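Local coordinates for protein phenol hydroxylase component phN (Pseudomonas stutzeri, PDB 3U52) that probably serves as the diiron-bearing hydroxylase subunit of a multicomponent phenol hydroxylase, activating dioxygen to hydroxylate aromatic rings, at residues A[352-362]-A[374-382]; A[417-425]-A[431-441]. One frame throughout, in Å; residues are numbered along the deposited sequence.

Contact 1 (A[352-362]-A[374-382])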
loop_
_atom_site.group_PDB
_atom_site.type_symbol
_atom_site.label_atom_id
_atom_site.label_comp_id
_atom_site.label_asym_id
_atom_site.label_seq_id
_atom_site.Cartn_x
_atom_site.Cartn_y
_atom_site.Cartn_z
ATOM N N ILE A 352 33.597 -8.799 -15.867
ATOM C CA ILE A 352 34.712 -8.729 -14.935
ATOM C C ILE A 352 34.409 -7.658 -13.857
ATOM O O ILE A 352 34.018 -6.572 -14.195
ATOM C CB ILE A 352 36.031 -8.460 -15.722
ATOM C CG1 ILE A 352 36.298 -9.658 -16.647
ATOM C CG2 ILE A 352 37.214 -8.216 -14.783
ATOM C CD1 ILE A 352 37.318 -9.368 -17.708
ATOM N N PRO A 353 34.578 -7.981 -12.561
ATOM C CA PRO A 353 34.340 -7.027 -11.481
ATOM C C PRO A 353 35.168 -5.720 -11.635
ATOM O O PRO A 353 36.300 -5.764 -12.149
ATOM C CB PRO A 353 34.774 -7.813 -10.216
ATOM C CG PRO A 353 35.685 -8.991 -10.783
ATOM C CD PRO A 353 34.996 -9.313 -12.057
ATOM N N GLU A 354 34.617 -4.586 -11.199
ATOM C CA GLU A 354 35.351 -3.298 -11.234
ATOM C C GLU A 354 36.538 -3.363 -10.310
ATOM O O GLU A 354 36.562 -4.188 -9.410
ATOM C CB GLU A 354 34.464 -2.121 -10.796
ATOM C CG GLU A 354 33.146 -2.000 -11.492
ATOM C CD GLU A 354 33.287 -1.927 -13.009
ATOM O OE1 GLU A 354 32.424 -2.516 -13.700
ATOM O OE2 GLU A 354 34.247 -1.292 -13.514
ATOM N N LYS A 355 37.506 -2.460 -10.471
ATOM C CA LYS A 355 38.708 -2.521 -9.630
ATOM C C LYS A 355 38.360 -2.310 -8.118
ATOM O O LYS A 355 38.947 -2.941 -7.237
ATOM C CB LYS A 355 39.811 -1.578 -10.158
ATOM C CG LYS A 355 39.773 -0.156 -9.571
ATOM C CD LYS A 355 40.684 -0.003 -8.304
ATOM C CE LYS A 355 40.067 0.900 -7.180
ATOM N NZ LYS A 355 39.772 2.333 -7.550
ATOM N N GLU A 356 37.362 -1.486 -7.841
ATOM C CA GLU A 356 36.890 -1.291 -6.462
ATOM C C GLU A 356 36.263 -2.556 -5.814
ATOM O O GLU A 356 36.466 -2.811 -4.646
ATOM C CB GLU A 356 35.927 -0.097 -6.389
ATOM C CG GLU A 356 34.807 -0.092 -7.447
ATOM C CD GLU A 356 35.113 0.774 -8.711
ATOM O OE1 GLU A 356 34.190 1.534 -9.123
ATOM O OE2 GLU A 356 36.238 0.696 -9.290
ATOM N N GLU A 357 35.514 -3.338 -6.593
ATOM C CA GLU A 357 34.963 -4.606 -6.131
ATOM C C GLU A 357 36.086 -5.580 -5.839
ATOM O O GLU A 357 36.089 -6.269 -4.835
ATOM C CB GLU A 357 34.025 -5.169 -7.186
ATOM C CG GLU A 357 32.793 -4.308 -7.441
ATOM C CD GLU A 357 31.858 -4.945 -8.488
ATOM O OE1 GLU A 357 32.061 -4.733 -9.722
ATOM O OE2 GLU A 357 30.930 -5.674 -8.073
ATOM N N MET A 358 37.081 -5.613 -6.703
ATOM C CA MET A 358 38.227 -6.455 -6.460
ATOM C C MET A 358 39.022 -6.110 -5.212
ATOM O O MET A 358 39.484 -7.028 -4.505
ATOM C CB MET A 358 39.108 -6.500 -7.690
ATOM C CG MET A 358 38.595 -7.570 -8.703
ATOM S SD MET A 358 39.437 -7.681 -10.230
ATOM C CE MET A 358 41.076 -8.271 -9.824
ATOM N N ASP A 359 39.209 -4.815 -4.929
ATOM C CA ASP A 359 39.861 -4.438 -3.659
ATOM C C ASP A 359 39.005 -4.829 -2.446
ATOM O O ASP A 359 39.545 -5.242 -1.424
ATOM C CB ASP A 359 40.228 -2.943 -3.623
ATOM C CG ASP A 359 41.145 -2.526 -4.791
ATOM O OD1 ASP A 359 41.757 -3.400 -5.457
ATOM O OD2 ASP A 359 41.218 -1.302 -5.064
ATOM N N TRP A 360 37.675 -4.717 -2.558
ATOM C CA TRP A 360 36.751 -5.258 -1.509
ATOM C C TRP A 360 36.956 -6.760 -1.357
ATOM O O TRP A 360 37.072 -7.277 -0.261
ATOM C CB TRP A 360 35.285 -4.950 -1.861
ATOM C CG TRP A 360 34.211 -5.505 -0.883
ATOM C CD1 TRP A 360 33.758 -4.912 0.246
ATOM C CD2 TRP A 360 33.467 -6.731 -1.015
ATOM N NE1 TRP A 360 32.770 -5.691 0.853
ATOM C CE2 TRP A 360 32.578 -6.813 0.088
ATOM C CE3 TRP A 360 33.443 -7.755 -1.976
ATOM C CZ2 TRP A 360 31.702 -7.885 0.267
ATOM C CZ3 TRP A 360 32.560 -8.849 -1.784
ATOM C CH2 TRP A 360 31.705 -8.889 -0.683
ATOM N N MET A 361 37.039 -7.476 -2.475
ATOM C CA MET A 361 37.369 -8.930 -2.410
ATOM C C MET A 361 38.691 -9.318 -1.732
ATOM O O MET A 361 38.704 -10.274 -0.969
ATOM C CB MET A 361 37.315 -9.574 -3.795
ATOM C CG MET A 361 36.140 -10.490 -3.970
ATOM S SD MET A 361 34.992 -9.955 -5.210
ATOM C CE MET A 361 35.923 -10.072 -6.709
ATOM N N SER A 362 39.777 -8.585 -2.020
ATOM C CA SER A 362 41.082 -8.761 -1.358
ATOM C C SER A 362 40.976 -8.642 0.188
ATOM O O SER A 362 41.546 -9.443 0.930
ATOM C CB SER A 362 42.057 -7.692 -1.871
ATOM O OG SER A 362 42.214 -7.769 -3.266
ATOM N N ARG A 374 42.354 -13.000 -8.310
ATOM C CA ARG A 374 42.734 -11.744 -8.965
ATOM C C ARG A 374 43.478 -11.967 -10.314
ATOM O O ARG A 374 43.129 -11.338 -11.292
ATOM C CB ARG A 374 43.540 -10.859 -7.994
ATOM C CG ARG A 374 43.887 -9.445 -8.530
ATOM C CD ARG A 374 44.653 -8.669 -7.467
ATOM N NE ARG A 374 43.770 -8.076 -6.471
ATOM C CZ ARG A 374 43.090 -6.942 -6.667
ATOM N NH1 ARG A 374 43.180 -6.312 -7.827
ATOM N NH2 ARG A 374 42.308 -6.434 -5.702
ATOM N N PRO A 375 44.479 -12.880 -10.366
ATOM C CA PRO A 375 45.181 -13.115 -11.638
ATOM C C PRO A 375 44.260 -13.614 -12.776
ATOM O O PRO A 375 44.516 -13.334 -13.925
ATOM C CB PRO A 375 46.206 -14.196 -11.309
ATOM C CG PRO A 375 46.135 -14.441 -9.833
ATOM C CD PRO A 375 45.042 -13.660 -9.239
ATOM N N ARG A 376 43.174 -14.319 -12.433
ATOM C CA ARG A 376 42.210 -14.760 -13.433
ATOM C C ARG A 376 41.589 -13.557 -14.090
ATOM O O ARG A 376 41.490 -13.531 -15.314
ATOM C CB ARG A 376 41.081 -15.563 -12.809
ATOM C CG ARG A 376 41.546 -16.776 -12.061
ATOM C CD ARG A 376 40.307 -17.605 -11.553
ATOM N NE ARG A 376 40.847 -18.840 -10.974
ATOM C CZ ARG A 376 40.146 -19.939 -10.744
ATOM N NH1 ARG A 376 38.823 -19.974 -11.022
ATOM N NH2 ARG A 376 40.774 -20.990 -10.219
ATOM N N TYR A 377 41.121 -12.598 -13.283
ATOM C CA TYR A 377 40.466 -11.388 -13.823
ATOM C C TYR A 377 41.482 -10.507 -14.593
ATOM O O TYR A 377 41.144 -9.924 -15.614
ATOM C CB TYR A 377 39.724 -10.622 -12.713
ATOM C CG TYR A 377 38.678 -11.513 -11.992
ATOM C CD1 TYR A 377 37.626 -12.107 -12.703
ATOM C CD2 TYR A 377 38.765 -11.770 -10.617
ATOM C CE1 TYR A 377 36.686 -12.966 -12.047
ATOM C CE2 TYR A 377 37.847 -12.610 -9.959
ATOM C CZ TYR A 377 36.826 -13.203 -10.685
ATOM O OH TYR A 377 35.930 -14.015 -10.042
ATOM N N GLU A 378 42.732 -10.471 -14.136
ATOM C CA GLU A 378 43.772 -9.759 -14.896
ATOM C C GLU A 378 43.900 -10.327 -16.330
ATOM O O GLU A 378 43.819 -9.570 -17.319
ATOM C CB GLU A 378 45.083 -9.769 -14.137
ATOM C CG GLU A 378 44.970 -9.071 -12.790
ATOM C CD GLU A 378 46.277 -9.065 -12.012
ATOM O OE1 GLU A 378 46.395 -8.287 -11.024
ATOM O OE2 GLU A 378 47.192 -9.828 -12.382
ATOM N N TYR A 379 44.070 -11.653 -16.428
ATOM C CA TYR A 379 44.133 -12.356 -17.711
ATOM C C TYR A 379 42.860 -12.217 -18.553
ATOM O O TYR A 379 42.938 -11.928 -19.750
ATOM C CB TYR A 379 44.476 -13.853 -17.512
ATOM C CG TYR A 379 44.501 -14.626 -18.827
ATOM C CD1 TYR A 379 45.597 -14.521 -19.719
ATOM C CD2 TYR A 379 43.429 -15.406 -19.199
ATOM C CE1 TYR A 379 45.611 -15.207 -20.961
ATOM C CE2 TYR A 379 43.420 -16.088 -20.446
ATOM C CZ TYR A 379 44.525 -15.984 -21.298
ATOM O OH TYR A 379 44.520 -16.630 -22.502
ATOM N N LEU A 380 41.687 -12.422 -17.935
ATOM C CA LEU A 380 40.448 -12.384 -18.720
ATOM C C LEU A 380 40.183 -10.971 -19.250
ATOM O O LEU A 380 39.677 -10.811 -20.352
ATOM C CB LEU A 380 39.258 -12.854 -17.879
ATOM C CG LEU A 380 39.299 -14.312 -17.477
ATOM C CD1 LEU A 380 38.213 -14.550 -16.407
ATOM C CD2 LEU A 380 39.134 -15.199 -18.718
ATOM N N ALA A 381 40.579 -9.951 -18.486
ATOM C CA ALA A 381 40.402 -8.570 -18.969
ATOM C C ALA A 381 41.363 -8.205 -20.129
ATOM O O ALA A 381 40.975 -7.525 -21.076
ATOM C CB ALA A 381 40.531 -7.589 -17.823
ATOM N N LYS A 382 42.593 -8.669 -20.056
ATOM C CA LYS A 382 43.527 -8.467 -21.157
ATOM C C LYS A 382 42.999 -9.162 -22.416
ATOM O O LYS A 382 42.983 -8.577 -23.518
ATOM C CB LYS A 382 44.855 -9.092 -20.786
ATOM C CG LYS A 382 45.738 -8.250 -19.905
ATOM C CD LYS A 382 46.805 -9.154 -19.250
ATOM C CE LYS A 382 46.790 -10.612 -19.816
ATOM N NZ LYS A 382 47.156 -10.828 -21.295
HETATM O O HOH W 1 41.611 -3.790 -8.099
#

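Contact 2 (A[417-425]-A[431-441]). With ZN (zinc ion), chain I; GOL (glycerol), chain N.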
loop_
_atom_site.group_PDB
_atom_site.type_symbol
_atom_site.label_atom_id
_atom_site.label_comp_id
_atom_site.label_asym_id
_atom_site.label_seq_id
_atom_site.Cartn_x
_atom_site.Cartn_y
_atom_site.Cartn_z
ATOM N N LEU A 417 41.262 -30.210 -8.476
ATOM C CA LEU A 417 39.818 -30.566 -8.406
ATOM C C LEU A 417 39.549 -31.715 -7.444
ATOM O O LEU A 417 40.330 -32.681 -7.379
ATOM C CB LEU A 417 39.288 -30.853 -9.833
ATOM C CG LEU A 417 38.693 -29.777 -10.735
ATOM C CD1 LEU A 417 38.671 -28.286 -10.277
ATOM C CD2 LEU A 417 38.900 -29.942 -12.263
ATOM N N SER A 418 38.477 -31.613 -6.646
ATOM C CA SER A 418 38.116 -32.681 -5.671
ATOM C C SER A 418 37.243 -33.745 -6.337
ATOM O O SER A 418 36.364 -34.317 -5.705
ATOM C CB SER A 418 37.410 -32.148 -4.435
ATOM O OG SER A 418 36.267 -31.393 -4.817
ATOM N N HIS A 419 37.515 -34.000 -7.609
ATOM C CA HIS A 419 36.837 -35.072 -8.379
ATOM C C HIS A 419 36.939 -36.417 -7.656
ATOM O O HIS A 419 37.999 -36.745 -7.082
ATOM C CB HIS A 419 37.381 -35.148 -9.836
ATOM C CG HIS A 419 36.948 -36.369 -10.615
ATOM N ND1 HIS A 419 37.654 -37.556 -10.591
ATOM C CD2 HIS A 419 35.858 -36.594 -11.396
ATOM C CE1 HIS A 419 37.021 -38.459 -11.323
ATOM N NE2 HIS A 419 35.936 -37.899 -11.834
ATOM N N ARG A 420 35.825 -37.178 -7.687
ATOM C CA ARG A 420 35.803 -38.581 -7.242
ATOM C C ARG A 420 35.069 -39.399 -8.293
ATOM O O ARG A 420 34.203 -38.851 -9.041
ATOM C CB ARG A 420 35.078 -38.725 -5.898
ATOM C CG ARG A 420 35.638 -37.906 -4.755
ATOM C CD ARG A 420 37.027 -38.386 -4.329
ATOM N NE ARG A 420 37.517 -37.539 -3.228
ATOM C CZ ARG A 420 38.366 -36.512 -3.351
ATOM N NH1 ARG A 420 38.883 -36.134 -4.518
ATOM N NH2 ARG A 420 38.703 -35.841 -2.273
ATOM N N GLN A 421 35.417 -40.693 -8.401
ATOM C CA GLN A 421 34.709 -41.575 -9.356
ATOM C C GLN A 421 34.611 -42.963 -8.784
ATOM O O GLN A 421 35.423 -43.371 -7.935
ATOM C CB GLN A 421 35.317 -41.592 -10.778
ATOM C CG GLN A 421 36.608 -42.393 -10.990
ATOM C CD GLN A 421 37.094 -42.313 -12.412
ATOM O OE1 GLN A 421 37.919 -41.460 -12.739
ATOM N NE2 GLN A 421 36.564 -43.170 -13.280
ATOM N N ILE A 422 33.610 -43.678 -9.242
ATOM C CA ILE A 422 33.306 -44.976 -8.692
ATOM C C ILE A 422 32.844 -45.849 -9.860
ATOM O O ILE A 422 32.559 -45.337 -10.941
ATOM C CB ILE A 422 32.273 -44.787 -7.528
ATOM C CG1 ILE A 422 32.799 -45.296 -6.169
ATOM C CG2 ILE A 422 30.792 -44.969 -7.952
ATOM C CD1 ILE A 422 32.382 -46.750 -5.714
ATOM N N GLU A 423 32.873 -47.161 -9.657
ATOM C CA GLU A 423 32.204 -48.114 -10.521
ATOM C C GLU A 423 31.036 -48.665 -9.740
ATOM O O GLU A 423 31.177 -49.053 -8.571
ATOM C CB GLU A 423 33.143 -49.254 -10.885
ATOM C CG GLU A 423 34.317 -48.796 -11.645
ATOM C CD GLU A 423 35.208 -49.939 -12.033
ATOM O OE1 GLU A 423 34.766 -50.784 -12.871
ATOM O OE2 GLU A 423 36.346 -49.990 -11.504
ATOM N N HIS A 424 29.869 -48.623 -10.364
ATOM C CA HIS A 424 28.695 -49.217 -9.760
ATOM C C HIS A 424 27.983 -50.110 -10.782
ATOM O O HIS A 424 27.444 -49.607 -11.789
ATOM C CB HIS A 424 27.719 -48.149 -9.270
ATOM C CG HIS A 424 26.549 -48.719 -8.541
ATOM N ND1 HIS A 424 25.303 -48.846 -9.117
ATOM C CD2 HIS A 424 26.442 -49.230 -7.288
ATOM C CE1 HIS A 424 24.476 -49.421 -8.260
ATOM N NE2 HIS A 424 25.140 -49.656 -7.140
ATOM N N GLU A 425 27.977 -51.416 -10.495
ATOM C CA GLU A 425 27.388 -52.449 -11.347
ATOM C C GLU A 425 27.790 -52.299 -12.799
ATOM O O GLU A 425 26.952 -52.321 -13.689
ATOM C CB GLU A 425 25.858 -52.512 -11.154
ATOM C CG GLU A 425 25.542 -52.587 -9.649
ATOM C CD GLU A 425 24.144 -53.084 -9.300
ATOM O OE1 GLU A 425 23.901 -53.370 -8.099
ATOM O OE2 GLU A 425 23.314 -53.239 -10.216
ATOM N N PHE A 431 31.689 -37.545 -9.360
ATOM C CA PHE A 431 31.216 -36.627 -8.294
ATOM C C PHE A 431 32.160 -35.437 -8.131
ATOM O O PHE A 431 33.344 -35.535 -8.464
ATOM C CB PHE A 431 31.092 -37.400 -6.969
ATOM C CG PHE A 431 30.369 -38.698 -7.130
ATOM C CD1 PHE A 431 28.979 -38.722 -7.255
ATOM C CD2 PHE A 431 31.079 -39.883 -7.304
ATOM C CE1 PHE A 431 28.299 -39.948 -7.507
ATOM C CE2 PHE A 431 30.399 -41.131 -7.508
ATOM C CZ PHE A 431 29.034 -41.149 -7.635
ATOM N N CYS A 432 31.646 -34.340 -7.559
ATOM C CA CYS A 432 32.473 -33.143 -7.303
ATOM C C CYS A 432 33.257 -33.234 -5.963
ATOM O O CYS A 432 34.118 -32.366 -5.701
ATOM C CB CYS A 432 31.559 -31.932 -7.246
ATOM S SG CYS A 432 30.376 -32.026 -5.852
ATOM N N SER A 433 32.954 -34.224 -5.127
ATOM C CA SER A 433 33.421 -34.273 -3.747
ATOM C C SER A 433 33.104 -35.613 -3.080
ATOM O O SER A 433 32.314 -36.393 -3.597
ATOM C CB SER A 433 32.680 -33.223 -2.932
ATOM O OG SER A 433 31.269 -33.470 -3.075
ATOM N N ASP A 434 33.683 -35.829 -1.893
ATOM C CA ASP A 434 33.353 -36.956 -1.033
ATOM C C ASP A 434 31.917 -36.832 -0.576
ATOM O O ASP A 434 31.262 -37.831 -0.383
ATOM C CB ASP A 434 34.260 -37.003 0.194
ATOM C CG ASP A 434 35.711 -37.402 -0.147
ATOM O OD1 ASP A 434 35.934 -38.383 -0.890
ATOM O OD2 ASP A 434 36.619 -36.727 0.361
ATOM N N GLY A 435 31.420 -35.623 -0.366
ATOM C CA GLY A 435 30.084 -35.491 0.213
ATOM C C GLY A 435 29.024 -36.045 -0.726
ATOM O O GLY A 435 28.128 -36.759 -0.295
ATOM N N CYS A 436 29.160 -35.735 -2.016
ATOM C CA CYS A 436 28.245 -36.220 -3.054
ATOM C C CYS A 436 28.481 -37.707 -3.328
ATOM O O CYS A 436 27.556 -38.463 -3.501
ATOM C CB CYS A 436 28.416 -35.393 -4.308
ATOM S SG CYS A 436 27.536 -33.743 -4.246
ATOM N N CYS A 437 29.733 -38.127 -3.310
ATOM C CA CYS A 437 30.047 -39.552 -3.420
ATOM C C CYS A 437 29.318 -40.375 -2.362
ATOM O O CYS A 437 28.706 -41.389 -2.691
ATOM C CB CYS A 437 31.583 -39.777 -3.396
ATOM S SG CYS A 437 32.006 -41.503 -3.863
ATOM N N ASP A 438 29.347 -39.959 -1.087
ATOM C CA ASP A 438 28.706 -40.716 -0.020
ATOM C C ASP A 438 27.194 -40.780 -0.130
ATOM O O ASP A 438 26.580 -41.775 0.241
ATOM C CB ASP A 438 29.045 -40.140 1.343
ATOM C CG ASP A 438 30.454 -40.486 1.788
ATOM O OD1 ASP A 438 31.187 -41.197 1.032
ATOM O OD2 ASP A 438 30.819 -40.005 2.886
ATOM N N ILE A 439 26.586 -39.706 -0.616
ATOM C CA ILE A 439 25.148 -39.685 -0.850
ATOM C C ILE A 439 24.828 -40.742 -1.956
ATOM O O ILE A 439 23.876 -41.546 -1.841
ATOM C CB ILE A 439 24.689 -38.250 -1.318
ATOM C CG1 ILE A 439 24.805 -37.253 -0.178
ATOM C CG2 ILE A 439 23.250 -38.291 -1.895
ATOM C CD1 ILE A 439 24.699 -35.829 -0.586
ATOM N N PHE A 440 25.614 -40.750 -3.025
ATOM C CA PHE A 440 25.318 -41.676 -4.154
ATOM C C PHE A 440 25.441 -43.120 -3.666
ATOM O O PHE A 440 24.620 -43.986 -4.009
ATOM C CB PHE A 440 26.277 -41.428 -5.298
ATOM C CG PHE A 440 26.117 -42.389 -6.444
ATOM C CD1 PHE A 440 25.316 -42.051 -7.508
ATOM C CD2 PHE A 440 26.739 -43.651 -6.433
ATOM C CE1 PHE A 440 25.140 -42.928 -8.593
ATOM C CE2 PHE A 440 26.582 -44.539 -7.507
ATOM C CZ PHE A 440 25.756 -44.180 -8.581
ATOM N N LYS A 441 26.455 -43.389 -2.860
ATOM C CA LYS A 441 26.738 -44.762 -2.412
ATOM C C LYS A 441 25.640 -45.326 -1.538
ATOM O O LYS A 441 25.394 -46.533 -1.575
ATOM C CB LYS A 441 28.092 -44.864 -1.701
ATOM C CG LYS A 441 29.254 -44.634 -2.665
ATOM C CD LYS A 441 30.622 -44.880 -2.072
ATOM C CE LYS A 441 30.753 -44.264 -0.700
ATOM N NZ LYS A 441 32.221 -44.257 -0.337
HETATM ZN ZN ZN I . 28.173 -32.816 -6.195
HETATM C C1 GOL N . 35.219 -29.264 -2.930
HETATM O O1 GOL N . 34.405 -30.370 -2.947
HETATM C C2 GOL N . 35.230 -28.808 -1.496
HETATM O O2 GOL N . 36.533 -28.508 -1.033
HETATM C C3 GOL N . 34.144 -27.780 -1.237
HETATM O O3 GOL N . 33.674 -27.165 -2.407
#

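Contact 1 (A[352-362]-A[374-382])
Arg-374 reaches across from helix 374-382 and brings the NH2 edge of its guanidinium to Asp-359 and Ser-362 of helix 355-362. Its CG stands anti to the backbone N (chi1 -175°) and the chain bends at chi3, which carries NH2 between two acceptors. The bond to Ser-362 OG, 2.8 Å from NH2, is nearly straight at 176° and lies in the guanidinium plane; the one to Asp-359 OD1, 3.1 Å from NH2, is a salt bridge that uses the anti lone pair and is tilted out of that plane. A water that donates to Asp-359 OD1 and accepts from Arg-374 NH1 closes the ring of polar contacts. Met-358 CE sits over one guanidinium face and touches Arg-374 CG at 3.3 Å. Outside the two segments, Asp-370 forms a salt bridge with NE and also bonds Ser-362 OG. A leucine in place of Arg-374 would probably leave Asp-359 without its cationic mate and Ser-362 OG without this donor.

Deeper in, Pro-353 lies over one face of the Tyr-377 ring in a CH-pi contact, CG 4.0 Å from the ring centroid and almost on its normal. Met-358 adds a Met-aromatic contact, its SD 5.1 Å from the Tyr-377 centroid and well off the ring normal, while the Tyr-377 hydroxyl is hydrogen-bonded to that of Tyr-282. Farther along, Ile-352 pushes CD1 against Ala-381 CB at 3.7 Å. With segment axes 11.9 Å apart and 162° between directions, this is an antiparallel helical hairpin, its first helix preceded by a loop whose Ile-352 and Pro-353 pack on the second.

Contact 2 (A[417-425]-A[431-441])
Arg-420 and Phe-431 form an antiparallel hydrogen-bonded pair, with Arg-420 N to Phe-431 O at 3.1 Å and Phe-431 N to Arg-420 O at 2.9 Å. At this tight end Ser-418 OG also donates to Cys-432 O, in the carbonyl plane, at an unusually short and so uncertain 2.5 Å, and accepts from a glycerol probably left from crystallisation. Ile-422 CG2 meets the edge of the Phe-431 ring at CE2, 3.9 Å away.

Toward the far end the packing is looser: the Phe-440 edge points at the His-424 face, planes at 90° and centroids 5.9 Å apart, and Ile-422 CD1 only grazes exposed Lys-441. On the partly exposed flank, Arg-420 bends at chi2 (-68°) to set NE 2.9 Å from Asp-434 OD1; OD1 lies in the guanidinium plane, whereas NE meets it from above the carboxylate plane. The NH2 bond to OD2 is weak, and Glu-410 pairs with NH1.

Cys-432 SG and Cys-436 SG bind zinc with Cys-399 and Cys-402, and Ser-433 is the N-cap of helix 434-441, its OG accepting from Cys-436 N. Four thiolates are consistent with a structural zinc, linking the end of strand 427-431 and the helix start to the loop carrying Cys-399 and Cys-402.

How the contacts relate
Both contacts are partly buried and lie well away from the centre of the chain, contact 1 about 27 Å and contact 2 about 22 Å from it, centre to centre. They follow one another in sequence without touching: their centres are 33 Å apart and their nearest atoms about 8 Å. Contact 1 packs a helix and the loop before it on a second helix, whereas contact 2 sets a strand against the end of its hairpin partner and the helix that follows. Yet both lean on helix 254-283, contact 1 through Tyr-282 and contact 2 through Trp-267 and Arg-271. Each carries an arginine-aspartate bridge on a partly exposed side, but only contact 2 has backbone pairing and a metal.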